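Response regulator FixJ (Bradyrhizobium japonicum, PDB 5XSO) acts as the response regulator that, once activated by the oxygen sensor kinase FixL, induces expression of the nitrogen-fixation regulators nifA and fixK. Local coordinates at residues T13-R27 and L34-D46. Numbering follows the deposited sequence.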
loop_
_atom_site.group_PDB
_atom_site.type_symbol
_atom_site.label_atom_id
_atom_site.label_comp_id
_atom_site.label_asym_id
_atom_site.label_seq_id
_atom_site.Cartn_x
_atom_site.Cartn_y
_atom_site.Cartn_z
ATOM N N THR A 13 2.373 11.147 -19.336
ATOM C CA THR A 13 1.582 12.072 -18.518
ATOM C C THR A 13 2.293 12.314 -17.199
ATOM O O THR A 13 3.246 11.611 -16.846
ATOM C CB THR A 13 0.175 11.542 -18.204
ATOM O OG1 THR A 13 0.295 10.436 -17.285
ATOM C CG2 THR A 13 -0.529 11.080 -19.431
ATOM N N LYS A 14 1.795 13.300 -16.445
ATOM C CA LYS A 14 2.359 13.627 -15.141
ATOM C C LYS A 14 1.909 12.654 -14.057
ATOM O O LYS A 14 2.248 12.839 -12.883
ATOM C CB LYS A 14 1.977 15.058 -14.743
ATOM C CG LYS A 14 2.647 16.113 -15.628
ATOM C CD LYS A 14 2.334 17.556 -15.230
ATOM C CE LYS A 14 2.246 17.745 -13.740
ATOM N NZ LYS A 14 1.319 18.873 -13.409
ATOM N N GLY A 15 1.147 11.639 -14.418
ATOM C CA GLY A 15 0.566 10.726 -13.448
ATOM C C GLY A 15 -0.854 10.416 -13.880
ATOM O O GLY A 15 -1.503 11.187 -14.598
ATOM N N HIS A 16 -1.345 9.254 -13.462
ATOM C CA HIS A 16 -2.706 8.835 -13.764
ATOM C C HIS A 16 -3.595 9.015 -12.540
ATOM O O HIS A 16 -3.173 8.739 -11.416
ATOM C CB HIS A 16 -2.793 7.383 -14.223
ATOM C CG HIS A 16 -4.010 7.125 -15.045
ATOM N ND1 HIS A 16 -4.089 7.481 -16.377
ATOM C CD2 HIS A 16 -5.233 6.651 -14.706
ATOM C CE1 HIS A 16 -5.296 7.188 -16.836
ATOM N NE2 HIS A 16 -6.010 6.686 -15.842
ATOM N N ILE A 17 -4.822 9.491 -12.758
ATOM C CA ILE A 17 -5.761 9.787 -11.664
ATOM C C ILE A 17 -6.990 8.910 -11.826
ATOM O O ILE A 17 -7.559 8.831 -12.922
ATOM C CB ILE A 17 -6.184 11.271 -11.637
ATOM C CG1 ILE A 17 -4.986 12.238 -11.805
ATOM C CG2 ILE A 17 -7.006 11.597 -10.312
ATOM C CD1 ILE A 17 -3.913 12.003 -10.744
ATOM N N TYR A 18 -7.427 8.270 -10.746
ATOM C CA TYR A 18 -8.654 7.486 -10.766
ATOM C C TYR A 18 -9.692 8.302 -10.004
ATOM O O TYR A 18 -9.617 8.407 -8.771
ATOM C CB TYR A 18 -8.443 6.104 -10.149
ATOM C CG TYR A 18 -7.478 5.262 -10.948
ATOM C CD1 TYR A 18 -7.783 4.892 -12.259
ATOM C CD2 TYR A 18 -6.239 4.905 -10.429
ATOM C CE1 TYR A 18 -6.898 4.140 -13.016
ATOM C CE2 TYR A 18 -5.317 4.129 -11.192
ATOM C CZ TYR A 18 -5.659 3.770 -12.483
ATOM O OH TYR A 18 -4.784 3.050 -13.272
ATOM N N VAL A 19 -10.660 8.864 -10.724
ATOM C CA VAL A 19 -11.703 9.703 -10.113
ATOM C C VAL A 19 -12.910 8.838 -9.773
ATOM O O VAL A 19 -13.439 8.130 -10.645
ATOM C CB VAL A 19 -12.115 10.838 -11.061
ATOM C CG1 VAL A 19 -13.324 11.626 -10.499
ATOM C CG2 VAL A 19 -10.921 11.802 -11.300
ATOM N N ILE A 20 -13.396 8.952 -8.536
ATOM C CA ILE A 20 -14.557 8.190 -8.085
ATOM C C ILE A 20 -15.565 9.188 -7.556
ATOM O O ILE A 20 -15.343 9.800 -6.496
ATOM C CB ILE A 20 -14.214 7.156 -7.007
ATOM C CG1 ILE A 20 -13.108 6.209 -7.494
ATOM C CG2 ILE A 20 -15.482 6.413 -6.639
ATOM C CD1 ILE A 20 -12.601 5.250 -6.377
ATOM N N ASP A 21 -16.644 9.420 -8.311
ATOM C CA ASP A 21 -17.611 10.417 -7.858
ATOM C C ASP A 21 -18.939 10.110 -8.517
ATOM O O ASP A 21 -18.984 9.897 -9.721
ATOM C CB ASP A 21 -17.179 11.850 -8.195
ATOM C CG ASP A 21 -17.874 12.880 -7.328
ATOM O OD1 ASP A 21 -19.121 12.805 -7.140
ATOM O OD2 ASP A 21 -17.163 13.748 -6.784
ATOM N N ASP A 22 -20.001 10.019 -7.721
ATOM C CA ASP A 22 -21.256 9.749 -8.420
ATOM C C ASP A 22 -21.880 11.018 -9.006
ATOM O O ASP A 22 -22.895 10.919 -9.693
ATOM C CB ASP A 22 -22.244 9.028 -7.486
ATOM C CG ASP A 22 -22.702 9.884 -6.349
ATOM O OD1 ASP A 22 -21.858 10.611 -5.750
ATOM O OD2 ASP A 22 -23.915 9.813 -6.043
ATOM N N ASP A 23 -21.291 12.194 -8.782
ATOM C CA ASP A 23 -21.813 13.454 -9.325
ATOM C C ASP A 23 -21.233 13.714 -10.699
ATOM O O ASP A 23 -20.026 13.957 -10.833
ATOM C CB ASP A 23 -21.485 14.623 -8.395
ATOM C CG ASP A 23 -21.847 16.007 -9.008
ATOM O OD1 ASP A 23 -21.770 17.008 -8.278
ATOM O OD2 ASP A 23 -22.229 16.118 -10.168
ATOM N N ALA A 24 -22.108 13.732 -11.721
ATOM C CA ALA A 24 -21.658 13.940 -13.091
ATOM C C ALA A 24 -20.900 15.267 -13.248
ATOM O O ALA A 24 -19.900 15.333 -13.967
ATOM C CB ALA A 24 -22.866 13.889 -14.041
ATOM N N ALA A 25 -21.372 16.333 -12.601
ATOM C CA ALA A 25 -20.731 17.641 -12.800
ATOM C C ALA A 25 -19.345 17.682 -12.158
ATOM O O ALA A 25 -18.433 18.327 -12.690
ATOM C CB ALA A 25 -21.601 18.764 -12.221
ATOM N N MET A 26 -19.172 17.007 -11.005
ATOM C CA MET A 26 -17.820 16.849 -10.447
ATOM C C MET A 26 -16.920 16.080 -11.401
ATOM O O MET A 26 -15.774 16.483 -11.631
ATOM C CB MET A 26 -17.830 16.138 -9.085
ATOM C CG MET A 26 -18.488 16.994 -7.984
ATOM S SD MET A 26 -17.326 18.328 -7.482
ATOM C CE MET A 26 -15.765 17.475 -7.387
ATOM N N ARG A 27 -17.402 14.923 -11.914
ATOM C CA ARG A 27 -16.596 14.130 -12.852
ATOM C C ARG A 27 -16.185 14.973 -14.045
ATOM O O ARG A 27 -15.014 14.984 -14.427
ATOM C CB ARG A 27 -17.336 12.866 -13.329
ATOM C CG ARG A 27 -17.481 11.817 -12.151
ATOM C CD ARG A 27 -17.911 10.406 -12.698
ATOM N NE ARG A 27 -19.022 10.471 -13.651
ATOM C CZ ARG A 27 -20.309 10.451 -13.304
ATOM N NH1 ARG A 27 -20.672 10.370 -12.025
ATOM N NH2 ARG A 27 -21.236 10.502 -14.240
ATOM N N LEU A 34 -7.921 18.184 -14.608
ATOM C CA LEU A 34 -6.749 17.325 -14.511
ATOM C C LEU A 34 -6.046 17.235 -15.870
ATOM O O LEU A 34 -4.809 17.168 -15.945
ATOM C CB LEU A 34 -7.191 15.947 -14.025
ATOM C CG LEU A 34 -7.735 15.981 -12.566
ATOM C CD1 LEU A 34 -8.377 14.605 -12.253
ATOM C CD2 LEU A 34 -6.613 16.283 -11.619
ATOM N N ASP A 35 -6.833 17.219 -16.945
ATOM C CA ASP A 35 -6.224 17.192 -18.272
ATOM C C ASP A 35 -5.405 18.451 -18.510
ATOM O O ASP A 35 -4.296 18.385 -19.062
ATOM C CB ASP A 35 -7.286 17.063 -19.354
ATOM C CG ASP A 35 -6.640 16.950 -20.743
ATOM O OD1 ASP A 35 -5.902 15.985 -20.978
ATOM O OD2 ASP A 35 -6.801 17.895 -21.514
ATOM N N SER A 36 -5.945 19.619 -18.109
ATOM C CA SER A 36 -5.200 20.866 -18.285
ATOM C C SER A 36 -3.885 20.851 -17.532
ATOM O O SER A 36 -2.923 21.498 -17.962
ATOM C CB SER A 36 -6.006 22.101 -17.874
ATOM O OG SER A 36 -7.299 22.100 -18.469
ATOM N N ALA A 37 -3.831 20.142 -16.420
ATOM C CA ALA A 37 -2.590 20.035 -15.688
ATOM C C ALA A 37 -1.668 18.949 -16.239
ATOM O O ALA A 37 -0.552 18.795 -15.735
ATOM C CB ALA A 37 -2.902 19.799 -14.202
ATOM N N GLY A 38 -2.104 18.161 -17.209
ATOM C CA GLY A 38 -1.230 17.173 -17.812
ATOM C C GLY A 38 -1.328 15.769 -17.246
ATOM O O GLY A 38 -0.491 14.924 -17.596
ATOM N N PHE A 39 -2.337 15.469 -16.434
ATOM C CA PHE A 39 -2.534 14.116 -15.914
ATOM C C PHE A 39 -3.387 13.264 -16.851
ATOM O O PHE A 39 -4.282 13.781 -17.508
ATOM C CB PHE A 39 -3.259 14.206 -14.559
ATOM C CG PHE A 39 -2.433 14.844 -13.513
ATOM C CD1 PHE A 39 -2.642 16.164 -13.170
ATOM C CD2 PHE A 39 -1.415 14.116 -12.868
ATOM C CE1 PHE A 39 -1.891 16.776 -12.227
ATOM C CE2 PHE A 39 -0.656 14.717 -11.890
ATOM C CZ PHE A 39 -0.881 16.038 -11.549
ATOM N N GLY A 40 -3.196 11.954 -16.812
ATOM C CA GLY A 40 -4.187 11.032 -17.357
ATOM C C GLY A 40 -5.291 10.714 -16.342
ATOM O O GLY A 40 -5.064 10.744 -15.127
ATOM N N VAL A 41 -6.491 10.397 -16.838
ATOM C CA VAL A 41 -7.686 10.256 -15.985
ATOM C C VAL A 41 -8.531 9.054 -16.410
ATOM O O VAL A 41 -8.745 8.809 -17.606
ATOM C CB VAL A 41 -8.557 11.527 -16.002
ATOM C CG1 VAL A 41 -9.645 11.445 -14.927
ATOM C CG2 VAL A 41 -7.715 12.806 -15.742
ATOM N N THR A 42 -9.004 8.286 -15.426
ATOM C CA THR A 42 -10.024 7.251 -15.618
ATOM C C THR A 42 -11.108 7.502 -14.581
ATOM O O THR A 42 -10.791 7.782 -13.426
ATOM C CB THR A 42 -9.458 5.836 -15.434
ATOM O OG1 THR A 42 -8.401 5.609 -16.374
ATOM C CG2 THR A 42 -10.556 4.770 -15.672
ATOM N N LEU A 43 -12.380 7.441 -14.969
ATOM C CA LEU A 43 -13.430 7.902 -14.058
ATOM C C LEU A 43 -14.372 6.758 -13.730
ATOM O O LEU A 43 -14.630 5.900 -14.581
ATOM C CB LEU A 43 -14.225 9.062 -14.677
ATOM C CG LEU A 43 -13.266 10.246 -14.872
ATOM C CD1 LEU A 43 -12.766 10.271 -16.304
ATOM C CD2 LEU A 43 -13.828 11.626 -14.426
ATOM N N PHE A 44 -14.902 6.766 -12.514
ATOM C CA PHE A 44 -15.878 5.767 -12.103
ATOM C C PHE A 44 -17.064 6.474 -11.455
ATOM O O PHE A 44 -16.877 7.401 -10.649
ATOM C CB PHE A 44 -15.236 4.770 -11.124
ATOM C CG PHE A 44 -14.045 4.067 -11.685
ATOM C CD1 PHE A 44 -14.196 2.852 -12.327
ATOM C CD2 PHE A 44 -12.777 4.633 -11.586
ATOM C CE1 PHE A 44 -13.093 2.181 -12.848
ATOM C CE2 PHE A 44 -11.680 3.979 -12.096
ATOM C CZ PHE A 44 -11.829 2.754 -12.730
ATOM N N ASP A 45 -18.279 6.073 -11.820
ATOM C CA ASP A 45 -19.437 6.655 -11.158
ATOM C C ASP A 45 -20.028 5.695 -10.140
ATOM O O ASP A 45 -20.965 6.056 -9.420
ATOM C CB ASP A 45 -20.479 7.072 -12.204
ATOM C CG ASP A 45 -20.895 5.925 -13.116
ATOM O OD1 ASP A 45 -21.001 4.776 -12.639
ATOM O OD2 ASP A 45 -21.137 6.177 -14.315
ATOM N N ASP A 46 -19.489 4.480 -10.074
ATOM C CA ASP A 46 -20.053 3.378 -9.312
ATOM C C ASP A 46 -18.958 2.788 -8.445
ATOM O O ASP A 46 -17.873 2.462 -8.943
ATOM C CB ASP A 46 -20.628 2.303 -10.237
ATOM C CG ASP A 46 -21.220 1.126 -9.466
ATOM O OD1 ASP A 46 -21.548 1.301 -8.268
ATOM O OD2 ASP A 46 -21.314 0.023 -10.045
#
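His16 lies across the backbone of Gly40 and reaches Thr42 on the neighbouring strand, its NE2 2.7 Å from Thr42 OG1 in a nearly straight hydrogen bond. With CG anti to the backbone N (chi1 -156°), the imidazole is carried over strand 40-44 and rests one face on Gly40 C; a CB at Gly40 would collide with His16 ND1 in this rotamer, so glycine suits the position. Were this histidine an alanine, Thr42 OG1 would probably lose this partner and the Gly40 backbone its cover. Tyr18 and Phe44 point the same way on this face of the sheet, Thr42 CB meeting the tyrosine ring at its edge.

On the other face, beta-branched Ile17 and Val19 suit extended backbone and present methyls to the helix: Leu34 CD1 fits between Ile17 CG2 at 3.8 Å and Val19 CG2 at 3.9 Å. Phe39 turns a face of its ring to Lys14, whose CB makes a CH-pi contact with it. The lysine chain then bends at chi3 (37°) to bring NZ 3.0 Å from Ala37 O, in the carbonyl plane, at the Schellman turn made by Gly38. At the far end the long arginine side chain of Arg27 can reach back to the Asp21 carbonyl, NH1 donating to Asp21 O at 2.9 Å, while Asp45 CB lies over one guanidinium face, toward its rim.

Backbone hydrogen bonds in parallel register, such as Thr42 N to Ile17 O at 2.9 Å, join the two strands in a beta-alpha-beta unit of the CheY-like receiver fold. Asp21 and Asp22, just past strand 16-20, probably bind magnesium together with Asp65 and Arg67. Strand 40-44 forms one margin of the five-stranded sheet and strand 61-65 flanks 16-20; helix 47-53 packs on Tyr18 and Phe44, and helix 119-138 on Ile17, Leu34 and Phe39.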